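PDB 3VGP: transmembrane oligosaccharyl transferase, putative from Archaeoglobus fulgidus, which is the C-terminal globular domain of an AglB-type membrane protein, a compact mixed alpha/beta unit built round a small four-stranded sheet. Local coordinates for residues L12-T17 against L149-G154; D64-F69 against P106-I111; K72-A77 against L144-L149; I95-A100 against G122-F127; Y134-E139 against K157-V162. The protein carries 1 engineered substitution. All blocks are in the same frame, centred on the assembly; numbering follows the deposited sequence.

Contact 1 (L12-T17 against L149-G154); sequences LEWMRT and LVKEFG
W14, reaching out from helix 12-17, lays one face of its indole against the side chain of K151 on strand 149-153. The lysine CG stands over the five-membered ring, 4.0 Å from its centroid and 13° off the normal, a CH-pi contact. A bend at chi2 then carries the rest of the lysine chain obliquely across the pyrrole part, so that K151 CE comes within 3.6 Å of W14 NE1. One water accepts from both W14 NE1 and K151 NZ, so the indole N-H and the ammonium share one acceptor. With CG anti to the backbone N (chi1 -178°), the indole extends toward the strand, and W14 CB meets F153 CZ at 3.7 Å. The F153 ring is turned 56° from the indole. V150 CG2 makes a looser contact with W14 CH2. V150 and K151 are both paired with I158 of strand 156-161, which makes a classic beta bulge here. Helix 6-20 thus rests on edge strand 147-153, with W14 and M15 also touching I158 and F153 packing back on E10 and A11.

Contact 2 (D64-F69 against P106-I111); sequences DAAKFF and PAIMRI
The methyl group of A66 on helix 64-69 sits against helix 106-111 between two branched side chains, I108 and I111. A66 CB lies 3.4 Å from the backbone O of I108, and its next neighbours are I111 CG2 at 3.8 Å and I108 CG2 at 3.9 Å. In I108 that methyl is anti to the backbone N while CG1 is anti to the carbonyl carbon (chi1 -72°), which splits the work of the residue: CG2 meets the alanine, and the CD1 at the end of the other branch approaches F69 CD2 at 4.4 Å. The small residue lets the backbones come close, with A66 CA and I108 CA 5.1 Å apart and the helix segments crossing at -104°. Further out, W38 touches both isoleucines, and K67 NZ forms a hydrogen bond with the backbone O of A112 just beyond the second helix. F68 and F69 pack on V89 of strand 88-91, whereas M109 meets I124 and F127 of helix 121-129, so helix 105-111 lies between helix 58-69 and helix 121-129.

Contact 3 (K72-A77 against L144-L149); sequences KSEDEA and LTHFRL
E74 and L144 bring the two backbones nearest each other, their CA atoms 7.1 Å apart. E74 begins the helical part of 72-77, just after S73 at the N-cap, while 144-149 run through a bend into a strand that begins at F147. S73 OG accepts a weak capping bond from E76 N. At the bend, the backbone N-H groups of T145 and H146 are met by the carboxylate of E74. T145 N donates to the syn lone pair of E74 OE1 over 3.1 Å, with an N-H...O angle of 163°, and H146 N donates to E74 OE2 over 2.7 Å, reaching it on the syn side but 34° out of the carboxylate plane. The two oxygens thus hold two successive amides, which fixes the rotation of the carboxylate. An extended chain, with CG anti to the backbone N, carries the group across. T145 OG1 adds a weak bond to OE1. The F147 ring lies nearly coplanar with the carboxylate and turns its edge to it, F147 CD2 being 3.3 Å from E74 OE2; L144 CD2 packs against E74 CD at 3.8 Å. The H146 ring, by contrast, is steeply inclined to the carboxylate. H146 and F147 also touch I78, one turn further along the helix. A glutamate in the first turn of helix 74-84, next to the S73 N-cap, thus accepts from two successive backbone amides and joins the helix start to the entry of edge strand 147-153.

Contact 4 (I95-A100 against G122-F127); sequences ITMKDA and GEILNF
The long loop between strand 88-91 and helix 105-111 packs here on helix 121-129, and M97 is the loop residue that makes the contact. Selenomethionine occupies this position in the crystal. The side chain of M97 is folded at both chi2 (-60°) and chi3 (-73°), which curls its end over I124: CE lies 3.7 Å and SE 3.8 Å from I124 CG2, the two side chains crossing at about a right angle. The I124 branch used is the methyl anti to the backbone N. Nearer the root, M97 CB meets L125 CD1 at 4.0 Å, so two successive helix residues touch opposite ends of one side chain. Just before it, T96 OG1 accepts from K98 N over 3.2 Å, an ST turn that shapes the loop around M97, and T96 OG1 is also hydrogen-bonded to the backbone O of D93. M97 also touches T103 of the loop, F105 of helix 105-111 and F128 of helix 121-129. Between these segments the contact is entirely apolar, made of aliphatic carbons and the selenium, so it depends on the fit of surfaces; the hydrogen bonds of T96 OG1, to K98 N and D93 O, stay within the loop.

Contact 5 (Y134-E139 against K157-V162); sequences YRLHME and KIFEVV
K157 opens the strand segment and reaches across to helix 132-138, where its NZ donates to the backbone O of H137 over 2.6 Å, lying in the carbonyl plane with a C=O...N angle of 149°. Its chain is extended beyond CG, and this straight run passes over one face of the H137 imidazole: K157 CE is 4.0 Å from the ring centroid, and K157 CD is 3.6 Å from H137 ND1. The imidazole is held through both ring nitrogens: ND1 is hydrogen-bonded to T91 OG1 and NE2 to D93 OD1, which fixes the ring that the lysine crosses. K157 NZ has a second partner in N140 OD1. I158 points to the other side of the sheet, in the alternation of a beta strand; its backbone pairs with V150 and K151 of the neighbouring antiparallel strand. The helix meanwhile packs on the face that K157 and F159 present, its segment at 128° to the strand, and widens into a pi-type turn at 134-138. F159 receives L136 CD2 over the centre of its ring, 3.9 Å from the centroid and 12° off the normal, a CH-pi contact. The far end of the same ring, F159 CZ, comes to 3.2 Å from L136 O. Past it, E160 turns away from the helix and forms a salt bridge with R87.

In the fold
Contacts 2 and 5 are buried, contact 3 is partly so, and contacts 1 and 4 lie at the surface. Strand 147-153 serves both contact 1 and contact 3, and contact 5 uses its sheet neighbour 156-161, so that strand pairing joins contacts 1 and 5. F68 bridges contacts 2, 3 and 5, touching A77, F147 and L136. Contact 4 meets contact 2 through M109 and contact 5 through T96. Burial does not sort the chemistry simply: contacts 2 and 4 rest on packing of apolar side chains, contact 3 rests on a carboxylate, contact 5 mixes CH-pi packing with a lysine bond, and contact 1 adds a bridging water.

Contact 1 (L12-T17 against L149-G154)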
# COMPACT_ATOMS: atom_id res chain seq x y z
N LEU A 12 -2.38 9.72 -7.10
CA LEU A 12 -2.84 8.76 -8.10
C LEU A 12 -2.62 9.29 -9.51
O LEU A 12 -2.33 8.52 -10.42
CB LEU A 12 -4.32 8.44 -7.88
CG LEU A 12 -4.60 7.44 -6.75
CD1 LEU A 12 -6.07 7.46 -6.37
CD2 LEU A 12 -4.17 6.04 -7.19
N GLU A 13 -2.75 10.60 -9.69
CA GLU A 13 -2.54 11.21 -11.00
C GLU A 13 -1.06 11.22 -11.38
O GLU A 13 -0.71 11.05 -12.55
CB GLU A 13 -3.08 12.65 -11.01
CG GLU A 13 -2.91 13.38 -12.33
CD GLU A 13 -3.41 12.57 -13.52
OE1 GLU A 13 -4.55 12.05 -13.45
OE2 GLU A 13 -2.67 12.45 -14.52
N TRP A 14 -0.20 11.41 -10.39
CA TRP A 14 1.24 11.42 -10.63
C TRP A 14 1.68 10.03 -11.07
O TRP A 14 2.52 9.88 -11.96
CB TRP A 14 1.99 11.81 -9.36
CG TRP A 14 3.48 11.88 -9.54
CD1 TRP A 14 4.22 12.96 -9.94
CD2 TRP A 14 4.42 10.81 -9.35
NE1 TRP A 14 5.55 12.63 -10.01
CE2 TRP A 14 5.70 11.32 -9.65
CE3 TRP A 14 4.29 9.47 -8.95
CZ2 TRP A 14 6.85 10.53 -9.57
CZ3 TRP A 14 5.44 8.69 -8.87
CH2 TRP A 14 6.70 9.22 -9.18
N MSE A 15 1.12 9.00 -10.43
CA MSE A 15 1.47 7.63 -10.77
C MSE A 15 0.91 7.22 -12.12
O MSE A 15 1.57 6.52 -12.88
CB MSE A 15 0.99 6.67 -9.69
CG MSE A 15 1.69 6.87 -8.36
SE MSE A 15 1.18 5.55 -7.06
CE MSE A 15 -0.52 6.30 -6.56
N ARG A 16 -0.32 7.64 -12.41
CA ARG A 16 -0.93 7.30 -13.69
C ARG A 16 -0.07 7.88 -14.80
O ARG A 16 0.21 7.22 -15.80
CB ARG A 16 -2.35 7.87 -13.76
N THR A 17 0.36 9.12 -14.62
CA THR A 17 1.20 9.80 -15.60
C THR A 17 2.52 9.06 -15.77
O THR A 17 3.01 8.89 -16.88
CB THR A 17 1.47 11.26 -15.17
OG1 THR A 17 0.24 11.99 -15.16
CG2 THR A 17 2.45 11.94 -16.12
N LEU A 149 11.60 5.98 -1.33
CA LEU A 149 10.60 7.04 -1.32
C LEU A 149 10.89 7.95 -2.51
O LEU A 149 12.00 8.48 -2.63
CB LEU A 149 10.69 7.86 -0.02
CG LEU A 149 9.73 9.05 0.08
CD1 LEU A 149 8.28 8.56 0.09
CD2 LEU A 149 10.03 9.82 1.36
N VAL A 150 9.91 8.12 -3.40
CA VAL A 150 10.11 8.95 -4.58
C VAL A 150 9.20 10.16 -4.71
O VAL A 150 9.49 11.07 -5.49
CB VAL A 150 9.97 8.12 -5.88
CG1 VAL A 150 11.09 7.09 -5.96
CG2 VAL A 150 8.61 7.43 -5.93
N LYS A 151 8.10 10.20 -3.96
CA LYS A 151 7.20 11.33 -4.06
C LYS A 151 6.31 11.43 -2.83
O LYS A 151 6.01 10.43 -2.19
CB LYS A 151 6.33 11.21 -5.32
CG LYS A 151 5.92 12.53 -5.95
CD LYS A 151 7.11 13.24 -6.60
CE LYS A 151 6.69 14.59 -7.16
NZ LYS A 151 7.82 15.28 -7.85
N GLU A 152 5.89 12.65 -2.51
CA GLU A 152 5.02 12.90 -1.37
C GLU A 152 4.01 13.99 -1.69
O GLU A 152 4.34 14.99 -2.32
CB GLU A 152 5.84 13.33 -0.15
CG GLU A 152 6.62 12.21 0.51
CD GLU A 152 7.29 12.67 1.79
OE1 GLU A 152 8.21 13.51 1.71
OE2 GLU A 152 6.89 12.20 2.87
N PHE A 153 2.78 13.77 -1.25
CA PHE A 153 1.69 14.72 -1.46
C PHE A 153 0.99 14.80 -0.11
O PHE A 153 0.13 13.98 0.20
CB PHE A 153 0.73 14.20 -2.53
CG PHE A 153 1.35 14.13 -3.90
CD1 PHE A 153 1.40 15.26 -4.72
CD2 PHE A 153 1.89 12.94 -4.37
CE1 PHE A 153 1.99 15.20 -5.98
CE2 PHE A 153 2.48 12.87 -5.63
CZ PHE A 153 2.53 14.00 -6.44
N GLY A 154 1.37 15.78 0.70
CA GLY A 154 0.79 15.89 2.03
C GLY A 154 1.44 14.76 2.81
O GLY A 154 2.67 14.68 2.87
O HOH W 1 8.30 14.20 -10.39

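Contact 2 (D64-F69 against P106-I111)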
# COMPACT_ATOMS: atom_id res chain seq x y z
N ASP A 64 -3.68 -8.67 -0.39
CA ASP A 64 -2.30 -8.44 -0.80
C ASP A 64 -1.71 -7.29 0.02
O ASP A 64 -0.63 -7.41 0.61
CB ASP A 64 -2.19 -8.03 -2.27
CG ASP A 64 -2.42 -9.18 -3.24
OD1 ASP A 64 -2.40 -10.35 -2.81
OD2 ASP A 64 -2.59 -8.89 -4.44
N ALA A 65 -2.41 -6.16 0.04
CA ALA A 65 -1.92 -4.99 0.76
C ALA A 65 -1.79 -5.22 2.26
O ALA A 65 -0.82 -4.79 2.87
CB ALA A 65 -2.83 -3.79 0.48
N ALA A 66 -2.76 -5.91 2.85
CA ALA A 66 -2.72 -6.18 4.28
C ALA A 66 -1.54 -7.09 4.64
O ALA A 66 -0.82 -6.84 5.60
CB ALA A 66 -4.04 -6.80 4.74
N LYS A 67 -1.34 -8.15 3.86
CA LYS A 67 -0.24 -9.07 4.13
C LYS A 67 1.09 -8.35 3.96
O LYS A 67 2.05 -8.58 4.70
CB LYS A 67 -0.29 -10.26 3.17
CG LYS A 67 -1.46 -11.22 3.40
CD LYS A 67 -1.29 -12.02 4.69
CE LYS A 67 -2.37 -13.08 4.81
NZ LYS A 67 -2.26 -13.88 6.06
N PHE A 68 1.15 -7.46 2.98
CA PHE A 68 2.36 -6.70 2.69
C PHE A 68 2.66 -5.72 3.82
O PHE A 68 3.76 -5.70 4.37
CB PHE A 68 2.18 -5.93 1.38
CG PHE A 68 3.32 -5.00 1.05
CD1 PHE A 68 4.38 -5.43 0.26
CD2 PHE A 68 3.32 -3.70 1.53
CE1 PHE A 68 5.43 -4.57 -0.04
CE2 PHE A 68 4.37 -2.83 1.23
CZ PHE A 68 5.42 -3.27 0.44
N PHE A 69 1.67 -4.91 4.19
CA PHE A 69 1.86 -3.92 5.23
C PHE A 69 2.15 -4.50 6.61
O PHE A 69 2.96 -3.95 7.35
CB PHE A 69 0.65 -2.97 5.30
CG PHE A 69 0.57 -1.99 4.15
CD1 PHE A 69 1.72 -1.32 3.71
CD2 PHE A 69 -0.64 -1.72 3.52
CE1 PHE A 69 1.65 -0.40 2.66
CE2 PHE A 69 -0.72 -0.80 2.47
CZ PHE A 69 0.43 -0.14 2.04
N PRO A 106 -6.09 -1.14 12.23
CA PRO A 106 -6.75 -2.32 12.81
C PRO A 106 -7.50 -3.10 11.72
O PRO A 106 -7.51 -4.33 11.74
CB PRO A 106 -7.69 -1.71 13.85
CG PRO A 106 -6.90 -0.52 14.33
CD PRO A 106 -6.41 0.07 13.02
N ALA A 107 -8.10 -2.38 10.78
CA ALA A 107 -8.83 -3.02 9.69
C ALA A 107 -7.85 -3.81 8.83
O ALA A 107 -8.14 -4.92 8.41
CB ALA A 107 -9.55 -1.96 8.83
N ILE A 108 -6.69 -3.22 8.58
CA ILE A 108 -5.66 -3.88 7.79
C ILE A 108 -5.25 -5.17 8.50
O ILE A 108 -5.14 -6.23 7.87
CB ILE A 108 -4.43 -2.96 7.60
CG1 ILE A 108 -4.78 -1.83 6.62
CG2 ILE A 108 -3.25 -3.76 7.10
CD1 ILE A 108 -3.70 -0.76 6.48
N MSE A 109 -5.03 -5.09 9.81
CA MSE A 109 -4.66 -6.27 10.58
C MSE A 109 -5.71 -7.37 10.47
O MSE A 109 -5.37 -8.54 10.30
CB MSE A 109 -4.45 -5.90 12.05
CG MSE A 109 -3.17 -5.11 12.31
SE MSE A 109 -2.81 -4.97 14.20
CE MSE A 109 -2.30 -6.80 14.51
N ARG A 110 -6.99 -7.00 10.57
CA ARG A 110 -8.07 -7.98 10.47
C ARG A 110 -8.05 -8.70 9.13
O ARG A 110 -8.17 -9.93 9.07
CB ARG A 110 -9.44 -7.32 10.66
CG ARG A 110 -9.65 -6.70 12.03
CD ARG A 110 -11.13 -6.47 12.31
NE ARG A 110 -11.32 -5.70 13.54
CZ ARG A 110 -11.17 -4.39 13.62
NH1 ARG A 110 -10.84 -3.69 12.54
NH2 ARG A 110 -11.35 -3.76 14.77
N ILE A 111 -7.91 -7.94 8.05
CA ILE A 111 -7.88 -8.51 6.70
C ILE A 111 -6.68 -9.44 6.54
O ILE A 111 -6.74 -10.43 5.81
CB ILE A 111 -7.84 -7.41 5.63
CG1 ILE A 111 -9.14 -6.59 5.67
CG2 ILE A 111 -7.64 -8.02 4.25
CD1 ILE A 111 -10.39 -7.41 5.41

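Contact 3 (K72-A77 against L144-L149)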
# COMPACT_ATOMS: atom_id res chain seq x y z
N LYS A 72 6.53 -8.58 8.90
CA LYS A 72 7.56 -8.19 9.85
C LYS A 72 8.94 -8.15 9.19
O LYS A 72 9.85 -7.48 9.68
CB LYS A 72 7.58 -9.16 11.03
CG LYS A 72 6.35 -9.07 11.93
CD LYS A 72 6.29 -7.72 12.64
CE LYS A 72 5.05 -7.59 13.52
NZ LYS A 72 5.00 -8.63 14.60
N SER A 73 9.09 -8.87 8.09
CA SER A 73 10.36 -8.91 7.37
C SER A 73 10.19 -8.37 5.95
O SER A 73 9.19 -8.66 5.28
CB SER A 73 10.91 -10.33 7.31
OG SER A 73 10.21 -11.13 6.37
N GLU A 74 11.16 -7.60 5.50
CA GLU A 74 11.10 -7.03 4.16
C GLU A 74 11.05 -8.13 3.10
O GLU A 74 10.46 -7.95 2.04
CB GLU A 74 12.31 -6.12 3.92
CG GLU A 74 12.37 -5.55 2.51
CD GLU A 74 13.47 -4.52 2.32
OE1 GLU A 74 14.51 -4.62 2.99
OE2 GLU A 74 13.28 -3.62 1.48
N ASP A 75 11.68 -9.27 3.39
CA ASP A 75 11.69 -10.39 2.46
C ASP A 75 10.28 -10.86 2.11
O ASP A 75 9.99 -11.18 0.96
CB ASP A 75 12.50 -11.55 3.03
CG ASP A 75 13.88 -11.65 2.42
OD1 ASP A 75 14.64 -10.66 2.49
OD2 ASP A 75 14.21 -12.72 1.87
N GLU A 76 9.40 -10.89 3.11
CA GLU A 76 8.02 -11.32 2.90
C GLU A 76 7.25 -10.26 2.12
O GLU A 76 6.42 -10.58 1.27
CB GLU A 76 7.34 -11.57 4.25
N ALA A 77 7.53 -8.99 2.42
CA ALA A 77 6.85 -7.89 1.74
C ALA A 77 7.23 -7.84 0.26
O ALA A 77 6.36 -7.74 -0.60
CB ALA A 77 7.20 -6.57 2.42
N LEU A 144 15.17 0.12 4.44
CA LEU A 144 14.63 -0.90 3.54
C LEU A 144 15.49 -0.88 2.27
O LEU A 144 15.76 0.18 1.72
CB LEU A 144 13.18 -0.58 3.19
CG LEU A 144 12.18 -0.67 4.34
CD1 LEU A 144 10.80 -0.24 3.85
CD2 LEU A 144 12.13 -2.08 4.87
N THR A 145 15.90 -2.06 1.82
CA THR A 145 16.75 -2.14 0.63
C THR A 145 16.00 -2.24 -0.69
O THR A 145 16.55 -1.93 -1.74
CB THR A 145 17.72 -3.34 0.71
OG1 THR A 145 16.98 -4.56 0.57
CG2 THR A 145 18.45 -3.35 2.05
N HIS A 146 14.74 -2.66 -0.64
CA HIS A 146 13.95 -2.82 -1.87
C HIS A 146 12.90 -1.76 -2.13
O HIS A 146 12.11 -1.88 -3.06
CB HIS A 146 13.28 -4.19 -1.86
CG HIS A 146 14.23 -5.34 -1.77
ND1 HIS A 146 15.12 -5.65 -2.77
CD2 HIS A 146 14.45 -6.24 -0.78
CE1 HIS A 146 15.85 -6.69 -2.41
NE2 HIS A 146 15.46 -7.07 -1.20
N PHE A 147 12.89 -0.70 -1.32
CA PHE A 147 11.90 0.36 -1.48
C PHE A 147 12.54 1.73 -1.34
O PHE A 147 13.35 1.96 -0.45
CB PHE A 147 10.80 0.19 -0.43
CG PHE A 147 10.12 -1.14 -0.49
CD1 PHE A 147 9.07 -1.36 -1.37
CD2 PHE A 147 10.55 -2.19 0.31
CE1 PHE A 147 8.47 -2.61 -1.47
CE2 PHE A 147 9.96 -3.45 0.22
CZ PHE A 147 8.92 -3.66 -0.67
N ARG A 148 12.15 2.63 -2.24
CA ARG A 148 12.68 3.99 -2.24
C ARG A 148 11.56 5.04 -2.27
O ARG A 148 10.67 4.98 -3.12
CB ARG A 148 13.59 4.18 -3.47
CG ARG A 148 14.10 5.59 -3.68
CD ARG A 148 14.95 5.68 -4.95
NE ARG A 148 15.52 7.01 -5.12
CZ ARG A 148 16.29 7.37 -6.14
NH1 ARG A 148 16.60 6.50 -7.09
NH2 ARG A 148 16.75 8.62 -6.21
N LEU A 149 11.60 5.98 -1.33
CA LEU A 149 10.60 7.04 -1.32
C LEU A 149 10.89 7.95 -2.51
O LEU A 149 12.00 8.48 -2.63
CB LEU A 149 10.69 7.86 -0.02
CG LEU A 149 9.73 9.05 0.08
CD1 LEU A 149 8.28 8.56 0.09
CD2 LEU A 149 10.03 9.82 1.36

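Contact 4 (I95-A100 against G122-F127)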
# COMPACT_ATOMS: atom_id res chain seq x y z
N ILE A 95 -3.30 4.97 7.55
CA ILE A 95 -3.15 3.53 7.75
C ILE A 95 -2.11 3.18 8.81
O ILE A 95 -1.76 2.01 8.99
CB ILE A 95 -2.81 2.79 6.42
CG1 ILE A 95 -1.47 3.26 5.84
CG2 ILE A 95 -3.91 3.05 5.41
CD1 ILE A 95 -1.02 2.42 4.65
N THR A 96 -1.63 4.19 9.52
CA THR A 96 -0.64 3.99 10.57
C THR A 96 -1.29 4.22 11.93
O THR A 96 -2.46 4.59 12.02
CB THR A 96 0.54 4.96 10.43
OG1 THR A 96 0.15 6.26 10.90
CG2 THR A 96 0.97 5.06 8.97
N MSE A 97 -0.52 4.02 13.00
CA MSE A 97 -1.03 4.20 14.35
C MSE A 97 -0.76 5.60 14.91
O MSE A 97 -0.64 5.78 16.12
CB MSE A 97 -0.46 3.14 15.28
CG MSE A 97 -1.06 1.75 15.07
SE MSE A 97 -2.98 1.68 15.35
CE MSE A 97 -3.00 1.81 17.28
N LYS A 98 -0.66 6.58 14.02
CA LYS A 98 -0.42 7.96 14.43
C LYS A 98 -1.51 8.39 15.42
O LYS A 98 -1.23 8.99 16.45
CB LYS A 98 -0.43 8.88 13.21
CG LYS A 98 -0.27 10.37 13.52
CD LYS A 98 -0.16 11.17 12.22
CE LYS A 98 -0.04 12.67 12.48
NZ LYS A 98 -1.30 13.29 12.98
N ASP A 99 -2.75 8.05 15.09
CA ASP A 99 -3.89 8.38 15.93
C ASP A 99 -4.68 7.09 16.16
O ASP A 99 -5.33 6.59 15.24
CB ASP A 99 -4.79 9.40 15.24
CG ASP A 99 -5.89 9.92 16.15
OD1 ASP A 99 -6.39 9.15 17.00
OD2 ASP A 99 -6.27 11.10 16.00
N ALA A 100 -4.62 6.56 17.37
CA ALA A 100 -5.33 5.32 17.69
C ALA A 100 -6.83 5.43 17.48
O ALA A 100 -7.51 4.41 17.30
CB ALA A 100 -5.02 4.91 19.13
N GLY A 122 -1.89 -0.80 23.35
CA GLY A 122 -0.44 -0.88 23.46
C GLY A 122 0.15 -2.00 22.62
O GLY A 122 1.23 -1.84 22.04
N GLU A 123 -0.54 -3.13 22.56
CA GLU A 123 -0.07 -4.27 21.79
C GLU A 123 -0.17 -3.99 20.29
O GLU A 123 0.69 -4.40 19.51
CB GLU A 123 -0.89 -5.52 22.14
CG GLU A 123 -0.78 -5.94 23.60
CD GLU A 123 -1.69 -7.10 23.96
OE1 GLU A 123 -2.89 -7.04 23.62
OE2 GLU A 123 -1.22 -8.07 24.58
N ILE A 124 -1.22 -3.28 19.88
CA ILE A 124 -1.41 -2.94 18.47
C ILE A 124 -0.31 -1.98 18.02
O ILE A 124 0.21 -2.09 16.91
CB ILE A 124 -2.77 -2.27 18.21
CG1 ILE A 124 -3.90 -3.23 18.59
CG2 ILE A 124 -2.89 -1.86 16.75
CD1 ILE A 124 -5.27 -2.59 18.59
N LEU A 125 0.04 -1.03 18.89
CA LEU A 125 1.08 -0.07 18.57
C LEU A 125 2.42 -0.79 18.44
O LEU A 125 3.19 -0.54 17.51
CB LEU A 125 1.17 1.00 19.66
CG LEU A 125 2.33 2.00 19.50
CD1 LEU A 125 2.29 2.62 18.11
CD2 LEU A 125 2.24 3.08 20.58
N ASN A 126 2.69 -1.69 19.38
CA ASN A 126 3.94 -2.44 19.35
C ASN A 126 4.01 -3.30 18.08
O ASN A 126 5.07 -3.40 17.45
CB ASN A 126 4.05 -3.32 20.60
CG ASN A 126 5.38 -4.03 20.69
OD1 ASN A 126 6.43 -3.39 20.64
ND2 ASN A 126 5.34 -5.35 20.83
N PHE A 127 2.89 -3.91 17.71
CA PHE A 127 2.85 -4.74 16.51
C PHE A 127 3.18 -3.84 15.32
O PHE A 127 4.07 -4.15 14.53
CB PHE A 127 1.44 -5.33 16.31
CG PHE A 127 1.35 -6.28 15.14
CD1 PHE A 127 1.64 -7.63 15.30
CD2 PHE A 127 0.98 -5.82 13.88
CE1 PHE A 127 1.56 -8.51 14.22
CE2 PHE A 127 0.91 -6.69 12.79
CZ PHE A 127 1.20 -8.04 12.97

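Contact 5 (Y134-E139 against K157-V162)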
# COMPACT_ATOMS: atom_id res chain seq x y z
N TYR A 134 5.75 0.31 9.06
CA TYR A 134 6.41 1.26 9.94
C TYR A 134 7.70 1.73 9.26
O TYR A 134 7.98 2.93 9.19
CB TYR A 134 6.76 0.62 11.29
CG TYR A 134 7.59 1.52 12.18
CD1 TYR A 134 6.99 2.37 13.11
CD2 TYR A 134 8.98 1.57 12.05
CE1 TYR A 134 7.75 3.24 13.90
CE2 TYR A 134 9.75 2.43 12.83
CZ TYR A 134 9.13 3.26 13.75
OH TYR A 134 9.89 4.11 14.53
N ARG A 135 8.48 0.77 8.76
CA ARG A 135 9.73 1.10 8.10
C ARG A 135 9.54 1.93 6.84
O ARG A 135 10.45 2.64 6.43
CB ARG A 135 10.51 -0.18 7.80
CG ARG A 135 11.38 -0.61 8.98
CD ARG A 135 11.81 -2.05 8.84
NE ARG A 135 10.73 -2.96 9.22
CZ ARG A 135 10.77 -4.27 9.05
NH1 ARG A 135 11.83 -4.84 8.49
NH2 ARG A 135 9.75 -5.02 9.43
N LEU A 136 8.36 1.85 6.24
CA LEU A 136 8.09 2.65 5.05
C LEU A 136 7.69 4.07 5.48
O LEU A 136 8.44 5.03 5.27
CB LEU A 136 6.95 2.05 4.22
CG LEU A 136 7.24 0.78 3.42
CD1 LEU A 136 5.95 0.15 2.93
CD2 LEU A 136 8.14 1.13 2.25
N HIS A 137 6.53 4.18 6.10
CA HIS A 137 5.99 5.48 6.49
C HIS A 137 6.70 6.24 7.60
O HIS A 137 6.87 7.46 7.50
CB HIS A 137 4.52 5.32 6.86
CG HIS A 137 3.73 6.59 6.74
ND1 HIS A 137 3.30 7.09 5.53
CD2 HIS A 137 3.32 7.47 7.68
CE1 HIS A 137 2.64 8.22 5.74
NE2 HIS A 137 2.64 8.47 7.03
N MSE A 138 7.10 5.55 8.66
CA MSE A 138 7.76 6.22 9.78
C MSE A 138 9.23 6.52 9.55
O MSE A 138 9.76 7.48 10.11
CB MSE A 138 7.63 5.39 11.07
CG MSE A 138 6.24 4.90 11.40
SE MSE A 138 4.82 6.17 11.16
CE MSE A 138 3.82 5.15 9.90
N GLU A 139 9.90 5.71 8.72
CA GLU A 139 11.32 5.91 8.47
C GLU A 139 11.65 6.22 7.01
O GLU A 139 12.82 6.23 6.64
CB GLU A 139 12.12 4.67 8.88
CG GLU A 139 11.86 4.19 10.29
CD GLU A 139 12.82 3.09 10.71
OE1 GLU A 139 13.17 2.24 9.86
OE2 GLU A 139 13.22 3.07 11.89
N LYS A 157 2.61 9.09 0.88
CA LYS A 157 3.96 8.81 0.42
C LYS A 157 3.98 7.73 -0.65
O LYS A 157 3.35 6.68 -0.50
CB LYS A 157 4.85 8.38 1.59
CG LYS A 157 4.95 9.40 2.70
CD LYS A 157 5.91 8.96 3.80
CE LYS A 157 5.94 9.99 4.93
NZ LYS A 157 6.91 9.63 6.00
N ILE A 158 4.70 7.99 -1.74
CA ILE A 158 4.80 7.03 -2.84
C ILE A 158 6.20 6.42 -2.85
O ILE A 158 7.20 7.13 -2.93
CB ILE A 158 4.54 7.71 -4.21
CG1 ILE A 158 3.11 8.28 -4.24
CG2 ILE A 158 4.70 6.69 -5.34
CD1 ILE A 158 2.78 9.02 -5.51
N PHE A 159 6.25 5.10 -2.74
CA PHE A 159 7.51 4.36 -2.73
C PHE A 159 7.62 3.56 -4.01
O PHE A 159 6.64 2.98 -4.47
CB PHE A 159 7.55 3.40 -1.54
CG PHE A 159 7.53 4.09 -0.20
CD1 PHE A 159 8.72 4.44 0.43
CD2 PHE A 159 6.33 4.40 0.42
CE1 PHE A 159 8.71 5.07 1.66
CE2 PHE A 159 6.31 5.04 1.65
CZ PHE A 159 7.50 5.38 2.28
N GLU A 160 8.81 3.53 -4.60
CA GLU A 160 9.00 2.74 -5.81
C GLU A 160 9.72 1.46 -5.41
O GLU A 160 10.63 1.47 -4.58
CB GLU A 160 9.84 3.52 -6.83
CG GLU A 160 10.06 2.78 -8.14
CD GLU A 160 10.60 3.68 -9.24
OE1 GLU A 160 11.53 4.47 -8.95
OE2 GLU A 160 10.11 3.59 -10.39
N VAL A 161 9.29 0.35 -5.99
CA VAL A 161 9.91 -0.93 -5.71
C VAL A 161 11.21 -0.99 -6.50
O VAL A 161 11.21 -0.83 -7.72
CB VAL A 161 8.99 -2.08 -6.15
CG1 VAL A 161 9.66 -3.42 -5.87
CG2 VAL A 161 7.67 -1.99 -5.40
N VAL A 162 12.32 -1.21 -5.80
CA VAL A 162 13.62 -1.28 -6.44
C VAL A 162 13.81 -2.62 -7.14
O VAL A 162 13.83 -3.66 -6.49
CB VAL A 162 14.75 -1.09 -5.41
CG1 VAL A 162 16.11 -1.12 -6.10
CG2 VAL A 162 14.56 0.22 -4.68